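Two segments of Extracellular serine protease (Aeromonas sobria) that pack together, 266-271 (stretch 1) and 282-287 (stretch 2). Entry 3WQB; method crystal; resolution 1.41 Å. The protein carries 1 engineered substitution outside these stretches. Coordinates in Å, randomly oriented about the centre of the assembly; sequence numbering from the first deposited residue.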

# COMPACT_ATOMS: atom_id res chain seq x y z
N VAL A 266 17.30 4.05 8.06
CA VAL A 266 16.32 3.39 8.91
C VAL A 266 14.92 3.75 8.44
O VAL A 266 14.73 4.66 7.63
N ARG A 267 13.94 3.03 8.96
CA ARG A 267 12.54 3.28 8.64
C ARG A 267 12.21 4.76 8.81
O ARG A 267 12.51 5.36 9.85
N SER A 268 11.58 5.35 7.80
CA SER A 268 11.10 6.71 7.94
C SER A 268 10.15 6.74 9.13
O SER A 268 9.39 5.80 9.34
N SER A 269 10.24 7.81 9.91
CA SER A 269 9.49 7.95 11.15
C SER A 269 8.03 7.49 11.04
O SER A 269 7.55 6.75 11.89
N TYR A 270 7.37 7.92 9.96
CA TYR A 270 5.94 7.73 9.76
C TYR A 270 5.54 6.39 9.14
O TYR A 270 4.35 6.06 9.11
N SER A 271 6.49 5.59 8.65
CA SER A 271 6.10 4.46 7.79
C SER A 271 5.30 3.38 8.50
O SER A 271 5.70 2.89 9.56
N THR A 282 13.18 4.15 -0.79
CA THR A 282 13.47 5.51 -0.35
C THR A 282 12.23 6.41 -0.29
O THR A 282 11.52 6.57 -1.27
N GLY A 283 12.00 7.00 0.88
CA GLY A 283 10.93 7.97 1.07
C GLY A 283 11.33 9.21 1.87
O GLY A 283 10.67 10.23 1.76
N GLY A 284 12.39 9.12 2.67
CA GLY A 284 12.89 10.27 3.41
C GLY A 284 12.01 10.68 4.57
O GLY A 284 11.17 9.91 5.05
N GLU A 285 12.23 11.92 5.03
CA GLU A 285 11.49 12.48 6.14
C GLU A 285 10.64 13.62 5.60
O GLU A 285 9.64 13.34 4.96
N TYR A 286 11.04 14.89 5.80
CA TYR A 286 10.19 16.02 5.39
C TYR A 286 10.89 17.07 4.52
O TYR A 286 10.22 17.93 3.95
N GLY A 287 12.21 16.98 4.42
CA GLY A 287 12.98 17.87 3.56
C GLY A 287 13.27 19.21 4.20
O GLY A 287 13.79 20.12 3.54

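Where neither partner is a regular helix or strand, two loops can be joined by side chains that satisfy backbone groups, and this contact in an Aeromonas sobria serine protease illustrates the principle. The carboxylate of Glu285 grips the start of a type I turn, Ser268 to Ser271, with both oxygens: Ser269 N donates to Glu285 OE2 at 2.9 Å, nearly straight at 165°, and Ser269 OG, in the p rotamer, donates to Glu285 OE1 at 2.7 Å. Although the CA-to-CB bond of Glu285 points sideways, its m, m conformation brings the carboxylate to the turn.

A second node is the carbonyl of Gly284. Ser268, rotamer m, points toward stretch 2 and donates from OG to Gly284 O at 2.8 Å; Tyr270 OH adds a weak hydrogen bond to Gly284 O at 2.7 Å. A water extends the network, donating to Ser269 OG (2.7 Å) and lying 2.6 Å from Tyr286 OH.

Packing completes the joint. Tyr270, chi1 p, also points toward stretch 2 and directs its ring edge to the face of Tyr286 (chi1 m) in an offset arrangement, planes at 75°, with Tyr270 CD2 4.0 Å from Tyr286 CZ. Arg267 points away, its guanidinium instead bracing the turn: NH1 donates to Ser269 O at 2.9 Å.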

# COMPACT_ATOMS: atom_id res chain seq x y z
CB VAL A 266 16.53 3.72 10.41
CG1 VAL A 266 17.94 3.31 10.85
CG2 VAL A 266 16.25 5.20 10.69
CB ARG A 267 11.65 2.48 9.58
CG ARG A 267 10.19 2.48 9.17
CD ARG A 267 9.27 2.27 10.38
NE ARG A 267 9.15 3.47 11.21
CZ ARG A 267 9.33 3.52 12.53
NH1 ARG A 267 9.16 4.67 13.17
NH2 ARG A 267 9.69 2.44 13.21
CB SER A 268 10.37 7.15 6.67
OG SER A 268 11.24 7.13 5.57
CB SER A 269 9.55 9.41 11.62
OG SER A 269 9.04 10.29 10.63
CB TYR A 270 5.41 8.86 8.86
CG TYR A 270 6.25 9.00 7.61
CD1 TYR A 270 6.15 8.06 6.58
CD2 TYR A 270 7.21 10.01 7.49
CE1 TYR A 270 6.95 8.14 5.45
CE2 TYR A 270 8.01 10.11 6.36
CZ TYR A 270 7.88 9.16 5.35
OH TYR A 270 8.66 9.22 4.21
CB SER A 271 7.33 3.78 7.17
OG SER A 271 6.93 2.86 6.15
CB THR A 282 14.51 6.14 -1.28
OG1 THR A 282 14.15 5.86 -2.63
CG2 THR A 282 15.86 5.52 -1.03
CB GLU A 285 12.43 12.87 7.28
CG GLU A 285 13.05 11.65 7.98
CD GLU A 285 12.04 10.82 8.78
OE1 GLU A 285 10.97 11.34 9.14
OE2 GLU A 285 12.33 9.63 9.05
CB TYR A 286 9.52 16.66 6.61
CG TYR A 286 8.56 15.71 7.28
CD1 TYR A 286 7.23 15.63 6.89
CD2 TYR A 286 9.00 14.86 8.29
CE1 TYR A 286 6.35 14.73 7.49
CE2 TYR A 286 8.14 13.95 8.90
CZ TYR A 286 6.81 13.90 8.50
OH TYR A 286 5.95 13.00 9.10
O HOH W 1 6.83 11.70 11.23